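Local atomic coordinates of SusD superfamily protein (Bacteroides vulgatus ATCC 8482, PDB entry 3JQ0), a protein that probably binds glycans or other nutrients at the outer membrane of a gut bacterium. Residues T317-V323 with F335-K341; I40-I46 with T296-R302. All blocks are in the same frame, centred on the assembly; numbering follows the deposited sequence.

Contact 1: residues T317-V323 with F335-K341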
loop_
_atom_site.group_PDB
_atom_site.type_symbol
_atom_site.label_atom_id
_atom_site.label_comp_id
_atom_site.label_asym_id
_atom_site.label_seq_id
_atom_site.Cartn_x
_atom_site.Cartn_y
_atom_site.Cartn_z
ATOM N N THR A 317 -17.647 -6.799 -0.036
ATOM C CA THR A 317 -17.603 -8.161 0.497
ATOM C C THR A 317 -16.406 -8.944 -0.012
ATOM O O THR A 317 -16.147 -10.043 0.474
ATOM C CB THR A 317 -18.894 -8.869 0.194
ATOM O OG1 THR A 317 -19.124 -8.840 -1.201
ATOM C CG2 THR A 317 -20.063 -8.219 0.931
ATOM N N THR A 318 -15.643 -8.378 -0.944
ATOM C CA THR A 318 -14.339 -8.948 -1.299
ATOM C C THR A 318 -13.294 -8.502 -0.256
ATOM O O THR A 318 -12.430 -9.293 0.152
ATOM C CB THR A 318 -13.946 -8.570 -2.734
ATOM O OG1 THR A 318 -14.829 -9.219 -3.637
ATOM C CG2 THR A 318 -12.515 -8.946 -3.044
ATOM N N SER A 319 -13.355 -7.249 0.185
ATOM C CA SER A 319 -12.384 -6.722 1.141
ATOM C C SER A 319 -12.608 -7.158 2.563
ATOM O O SER A 319 -11.648 -7.351 3.318
ATOM C CB SER A 319 -12.401 -5.187 1.107
ATOM O OG SER A 319 -12.012 -4.680 -0.177
ATOM N N LEU A 320 -13.894 -7.299 2.946
ATOM C CA LEU A 320 -14.303 -7.596 4.321
ATOM C C LEU A 320 -15.347 -8.662 4.317
ATOM O O LEU A 320 -16.202 -8.694 3.424
ATOM C CB LEU A 320 -14.897 -6.351 4.977
ATOM C CG LEU A 320 -14.004 -5.146 5.113
ATOM C CD1 LEU A 320 -14.778 -3.906 5.592
ATOM C CD2 LEU A 320 -12.802 -5.428 5.987
ATOM N N LYS A 321 -15.376 -9.462 5.382
ATOM C CA LYS A 321 -16.520 -10.343 5.645
ATOM C C LYS A 321 -17.071 -10.032 7.020
ATOM O O LYS A 321 -16.330 -9.940 7.997
ATOM C CB LYS A 321 -16.198 -11.833 5.513
ATOM C CG LYS A 321 -17.447 -12.710 5.722
ATOM C CD LYS A 321 -17.271 -14.154 5.251
ATOM C CE LYS A 321 -18.592 -14.943 5.159
ATOM N NZ LYS A 321 -18.578 -15.872 3.990
ATOM N N ALA A 322 -18.389 -9.906 7.094
ATOM C CA ALA A 322 -19.069 -9.739 8.376
ATOM C C ALA A 322 -19.249 -11.101 9.024
ATOM O O ALA A 322 -19.810 -12.024 8.413
ATOM C CB ALA A 322 -20.438 -9.059 8.150
ATOM N N VAL A 323 -18.879 -11.188 10.288
ATOM C CA VAL A 323 -19.234 -12.326 11.112
ATOM C C VAL A 323 -20.223 -11.890 12.198
ATOM O O VAL A 323 -20.272 -10.731 12.605
ATOM C CB VAL A 323 -17.995 -13.043 11.699
ATOM C CG1 VAL A 323 -17.077 -13.560 10.580
ATOM C CG2 VAL A 323 -17.204 -12.195 12.694
ATOM N N PHE A 335 -21.328 -9.094 14.719
ATOM C CA PHE A 335 -20.256 -9.122 15.704
ATOM C C PHE A 335 -19.073 -8.264 15.239
ATOM O O PHE A 335 -18.562 -7.437 15.996
ATOM C CB PHE A 335 -19.895 -10.552 16.046
ATOM C CG PHE A 335 -18.941 -10.670 17.233
ATOM C CD1 PHE A 335 -19.312 -10.223 18.494
ATOM C CD2 PHE A 335 -17.683 -11.231 17.082
ATOM C CE1 PHE A 335 -18.393 -10.327 19.558
ATOM C CE2 PHE A 335 -16.818 -11.368 18.138
ATOM C CZ PHE A 335 -17.167 -10.905 19.363
ATOM N N GLY A 336 -18.623 -8.443 14.007
ATOM C CA GLY A 336 -17.594 -7.588 13.477
ATOM C C GLY A 336 -17.113 -8.080 12.139
ATOM O O GLY A 336 -17.531 -9.134 11.650
ATOM N N PRO A 337 -16.143 -7.352 11.570
ATOM C CA PRO A 337 -15.588 -7.713 10.253
ATOM C C PRO A 337 -14.287 -8.473 10.394
ATOM O O PRO A 337 -13.522 -8.263 11.367
ATOM C CB PRO A 337 -15.362 -6.337 9.613
ATOM C CG PRO A 337 -14.933 -5.504 10.771
ATOM C CD PRO A 337 -15.689 -5.995 11.974
ATOM N N ILE A 338 -14.003 -9.313 9.403
ATOM C CA ILE A 338 -12.702 -9.955 9.237
ATOM C C ILE A 338 -12.090 -9.495 7.909
ATOM O O ILE A 338 -12.774 -9.216 6.918
ATOM C CB ILE A 338 -12.738 -11.498 9.336
ATOM C CG1 ILE A 338 -13.599 -12.093 8.232
ATOM C CG2 ILE A 338 -13.211 -11.936 10.705
ATOM C CD1 ILE A 338 -13.453 -13.633 8.059
ATOM N N THR A 339 -10.769 -9.380 7.949
ATOM C CA THR A 339 -9.956 -9.054 6.777
ATOM C C THR A 339 -10.122 -10.115 5.710
ATOM O O THR A 339 -9.924 -11.293 5.976
ATOM C CB THR A 339 -8.489 -9.002 7.200
ATOM O OG1 THR A 339 -8.336 -8.156 8.323
ATOM C CG2 THR A 339 -7.595 -8.580 6.049
ATOM N N TYR A 340 -10.461 -9.712 4.479
ATOM C CA TYR A 340 -10.910 -10.713 3.494
ATOM C C TYR A 340 -10.281 -10.548 2.106
ATOM O O TYR A 340 -10.460 -11.428 1.295
ATOM C CB TYR A 340 -12.452 -10.678 3.398
ATOM C CG TYR A 340 -13.118 -12.022 3.170
ATOM C CD1 TYR A 340 -12.980 -13.055 4.078
ATOM C CD2 TYR A 340 -13.976 -12.186 2.093
ATOM C CE1 TYR A 340 -13.647 -14.252 3.876
ATOM C CE2 TYR A 340 -14.658 -13.373 1.914
ATOM C CZ TYR A 340 -14.491 -14.382 2.808
ATOM O OH TYR A 340 -15.195 -15.582 2.628
ATOM N N LYS A 341 -9.509 -9.491 1.854
ATOM C CA LYS A 341 -9.053 -9.245 0.486
ATOM C C LYS A 341 -8.139 -10.319 -0.070
ATOM O O LYS A 341 -8.202 -10.662 -1.224
ATOM C CB LYS A 341 -8.334 -7.893 0.430
ATOM C CG LYS A 341 -7.708 -7.586 -0.938
ATOM C CD LYS A 341 -7.181 -6.146 -1.012
ATOM C CE LYS A 341 -8.287 -5.142 -1.344
ATOM N NZ LYS A 341 -7.781 -3.730 -1.314
HETATM O O HOH W 1 -10.333 -2.473 -0.787
#

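Contact 2: residues I40-I46 with T296-R302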
loop_
_atom_site.group_PDB
_atom_site.type_symbol
_atom_site.label_atom_id
_atom_site.label_comp_id
_atom_site.label_asym_id
_atom_site.label_seq_id
_atom_site.Cartn_x
_atom_site.Cartn_y
_atom_site.Cartn_z
ATOM N N ILE A 40 -8.873 3.234 9.598
ATOM C CA ILE A 40 -9.490 1.940 9.346
ATOM C C ILE A 40 -9.609 1.068 10.608
ATOM O O ILE A 40 -10.602 0.362 10.783
ATOM C CB ILE A 40 -8.757 1.201 8.210
ATOM C CG1 ILE A 40 -8.945 1.915 6.872
ATOM C CG2 ILE A 40 -9.185 -0.284 8.137
ATOM C CD1 ILE A 40 -7.942 1.509 5.805
ATOM N N TYR A 41 -8.568 1.110 11.428
ATOM C CA TYR A 41 -8.433 0.231 12.574
ATOM C C TYR A 41 -8.654 0.978 13.873
ATOM O O TYR A 41 -8.926 2.167 13.872
ATOM C CB TYR A 41 -7.047 -0.474 12.597
ATOM C CG TYR A 41 -6.659 -1.098 11.290
ATOM C CD1 TYR A 41 -7.028 -2.381 10.957
ATOM C CD2 TYR A 41 -5.973 -0.365 10.341
ATOM C CE1 TYR A 41 -6.704 -2.923 9.733
ATOM C CE2 TYR A 41 -5.653 -0.876 9.105
ATOM C CZ TYR A 41 -6.041 -2.192 8.782
ATOM O OH TYR A 41 -5.731 -2.764 7.574
ATOM N N GLY A 42 -8.543 0.268 15.002
ATOM C CA GLY A 42 -8.605 0.876 16.321
ATOM C C GLY A 42 -9.550 0.198 17.281
ATOM O O GLY A 42 -9.434 0.406 18.494
ATOM N N ASP A 43 -10.472 -0.649 16.789
ATOM C CA ASP A 43 -11.266 -1.456 17.705
ATOM C C ASP A 43 -10.383 -2.568 18.303
ATOM O O ASP A 43 -9.364 -2.980 17.733
ATOM C CB ASP A 43 -12.518 -2.024 17.029
ATOM C CG ASP A 43 -13.691 -1.062 16.933
ATOM O OD1 ASP A 43 -13.548 0.077 17.430
ATOM O OD2 ASP A 43 -14.738 -1.486 16.378
ATOM N N ASN A 44 -10.803 -3.098 19.440
ATOM C CA ASN A 44 -10.163 -4.278 19.966
ATOM C C ASN A 44 -10.425 -5.457 19.033
ATOM O O ASN A 44 -11.544 -5.598 18.508
ATOM C CB ASN A 44 -10.691 -4.648 21.359
ATOM C CG ASN A 44 -10.196 -3.754 22.450
ATOM O OD1 ASN A 44 -9.367 -2.873 22.230
ATOM N ND2 ASN A 44 -10.613 -4.031 23.667
ATOM N N PRO A 45 -9.446 -6.324 18.814
ATOM C CA PRO A 45 -9.700 -7.557 18.049
ATOM C C PRO A 45 -10.982 -8.261 18.520
ATOM O O PRO A 45 -11.128 -8.568 19.722
ATOM C CB PRO A 45 -8.438 -8.365 18.288
ATOM C CG PRO A 45 -7.345 -7.309 18.452
ATOM C CD PRO A 45 -8.044 -6.219 19.260
ATOM N N ILE A 46 -11.883 -8.540 17.606
ATOM C CA ILE A 46 -13.144 -9.109 17.998
ATOM C C ILE A 46 -13.002 -10.492 18.625
ATOM O O ILE A 46 -13.833 -10.873 19.460
ATOM C CB ILE A 46 -14.183 -9.101 16.874
ATOM C CG1 ILE A 46 -13.782 -9.988 15.662
ATOM C CG2 ILE A 46 -14.470 -7.655 16.456
ATOM C CD1 ILE A 46 -14.786 -9.971 14.494
ATOM N N THR A 296 -5.342 -11.895 14.981
ATOM C CA THR A 296 -5.703 -10.527 14.678
ATOM C C THR A 296 -5.241 -9.602 15.786
ATOM O O THR A 296 -5.712 -9.710 16.939
ATOM C CB THR A 296 -7.227 -10.388 14.488
ATOM O OG1 THR A 296 -7.624 -11.276 13.453
ATOM C CG2 THR A 296 -7.660 -8.988 14.157
ATOM N N GLN A 297 -4.315 -8.696 15.444
ATOM C CA GLN A 297 -3.916 -7.614 16.360
ATOM C C GLN A 297 -4.269 -6.201 15.893
ATOM O O GLN A 297 -4.217 -5.279 16.682
ATOM C CB GLN A 297 -2.393 -7.700 16.648
ATOM C CG GLN A 297 -1.999 -8.938 17.403
ATOM C CD GLN A 297 -0.561 -8.998 17.766
ATOM O OE1 GLN A 297 0.254 -8.225 17.243
ATOM N NE2 GLN A 297 -0.211 -9.948 18.642
ATOM N N LEU A 298 -4.682 -6.066 14.617
ATOM C CA LEU A 298 -5.200 -4.841 14.043
ATOM C C LEU A 298 -6.605 -5.164 13.556
ATOM O O LEU A 298 -6.760 -6.076 12.731
ATOM C CB LEU A 298 -4.338 -4.354 12.869
ATOM C CG LEU A 298 -3.052 -3.587 13.200
ATOM C CD1 LEU A 298 -2.215 -3.401 11.934
ATOM C CD2 LEU A 298 -3.379 -2.234 13.909
ATOM N N GLN A 299 -7.614 -4.489 14.110
ATOM C CA GLN A 299 -9.025 -4.795 13.867
ATOM C C GLN A 299 -9.689 -3.637 13.154
ATOM O O GLN A 299 -9.824 -2.534 13.711
ATOM C CB GLN A 299 -9.683 -5.052 15.228
ATOM C CG GLN A 299 -11.189 -5.217 15.159
ATOM C CD GLN A 299 -11.639 -6.404 14.363
ATOM O OE1 GLN A 299 -11.320 -7.552 14.737
ATOM N NE2 GLN A 299 -12.409 -6.175 13.301
ATOM N N VAL A 300 -10.196 -3.902 11.949
ATOM C CA VAL A 300 -11.019 -2.953 11.236
ATOM C C VAL A 300 -12.172 -2.544 12.159
ATOM O O VAL A 300 -12.838 -3.401 12.755
ATOM C CB VAL A 300 -11.535 -3.542 9.917
ATOM C CG1 VAL A 300 -12.601 -2.642 9.242
ATOM C CG2 VAL A 300 -10.368 -3.878 8.957
ATOM N N ARG A 301 -12.458 -1.247 12.231
ATOM C CA ARG A 301 -13.535 -0.737 13.081
ATOM C C ARG A 301 -14.829 -1.462 12.700
ATOM O O ARG A 301 -15.207 -1.518 11.522
ATOM C CB ARG A 301 -13.716 0.761 12.843
ATOM C CG ARG A 301 -12.586 1.613 13.368
ATOM C CD ARG A 301 -12.599 1.737 14.901
ATOM N NE ARG A 301 -11.679 2.750 15.393
ATOM C CZ ARG A 301 -11.585 3.111 16.673
ATOM N NH1 ARG A 301 -12.288 2.497 17.588
ATOM N NH2 ARG A 301 -10.746 4.079 17.038
ATOM N N ARG A 302 -15.539 -1.953 13.700
ATOM C CA ARG A 302 -16.769 -2.719 13.448
ATOM C C ARG A 302 -17.794 -1.887 12.667
ATOM O O ARG A 302 -18.462 -2.374 11.756
ATOM C CB ARG A 302 -17.337 -3.217 14.762
ATOM C CG ARG A 302 -16.469 -4.238 15.457
ATOM C CD ARG A 302 -16.896 -4.479 16.867
ATOM N NE ARG A 302 -16.727 -3.282 17.650
ATOM C CZ ARG A 302 -17.262 -3.084 18.830
ATOM N NH1 ARG A 302 -17.989 -4.050 19.398
ATOM N NH2 ARG A 302 -17.069 -1.945 19.472
HETATM O O HOH W 2 -8.683 4.721 14.674
HETATM O O HOH W 3 -7.351 -2.235 15.938
HETATM O O HOH W 4 -15.862 0.640 18.862
#

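Contact 1: residues T317-V323 with F335-K341
K321 and I338 form a hydrogen-bonded pair in the antiparallel hairpin of strands 320-326 and 332-339; the axes of 320-323 and 335-339 run at 150° and approach to 4.5 Å. Their two backbone bonds are K321 N to I338 O (3.0 Å) and I338 N to K321 O (2.8 Å), both in the carbonyl plane. At the next such pair, V323 with G336, F335 N (2.9 Å) and G336 N (3.1 Å) both donate to V323 O, a classic beta bulge.

Y340 follows the strand and turns one face of its ring to K321. CB of K321 sits over the ring centroid at 3.7 Å, 10° off the normal, a CH-pi contact. With CG anti to the backbone N (chi1 -177°), the lysine chain runs beside the tyrosine in the same direction, and its CD lies 3.6 Å from Y340 OH. Both polar ends reach D289: the amine by a salt bridge, the hydroxyl by a hydrogen bond. Replacing Y340 with alanine would probably leave one side of the K321 chain uncovered and cost D289 its hydroxyl partner. On the same hairpin face, V323 CG1 meets I338 CG2 at 4.2 Å. At the helix end a water links S319 OG, bonded also to R315 O, and K341 NZ, which has M443 O and a salt bridge to E445. The strands are therefore joined mainly by backbone bonds, while D289 probably steadies K321.

Contact 2: residues I40-I46 with T296-R302
D43 meets both R301 and R302, one carboxylate oxygen to each. R301 NH1 reaches D43 OD1 at 2.7 Å, nearly along the C-O direction and in the guanidinium plane. The carboxylate stands almost perpendicular to that plane, at 85°. D43 OD2 takes two bonds from R302, from N at 2.8 Å and from NE at 3.0 Å. These donors lie on opposite faces of the carboxylate, which should limit its rotation. Water 4 also joins D43 OD1 to R302 NH2.

R301 is bent at chi2 (-74°), which folds its guanidinium back over the peptide of G42, with G42 C over one face. Its backbone N donates to I40 O at 2.9 Å. These links flank a short, loosely paired antiparallel ladder of 41-43 with 299-300, which joins an early loop to a part of the SusD-family region 250 residues later. Water 3 fills in between the strands, bonded to G42 N, D43 O and Q299 N.

Further along, Q299 OE1 accepts from I46 N at 3.1 Å, the donor lying above the amide plane. Its NE2 is held in plane by V300 O, and P337 O is probably a second acceptor. Y41 brings CD1 to L298 CB (3.8 Å) and CE1 to V300 CG2 (3.9 Å). Beyond them, L265 and F31 touch both Y41 and L298, and E35 accepts the bond from Y41 OH.

Overall arrangement
The two contacts are neighbours, with centres about 11 Å apart on the same side of the chain's centre. Contact 1 is local and mostly buried: a hairpin closed over 11 intervening residues. Contact 2 is only partly buried and joins segments 250 residues apart. They follow in series, strand 299-300 leading on to helix 315-319. They also touch: P337 CG packs on V300 O, and the F335 ring packs against I46 O. Contact 1 depends on backbone strand bonds, interrupted by one bulge, with charged lysine ends paired outside it. In contact 2, side-chain salt bridges and bridging waters supplement a weak ladder.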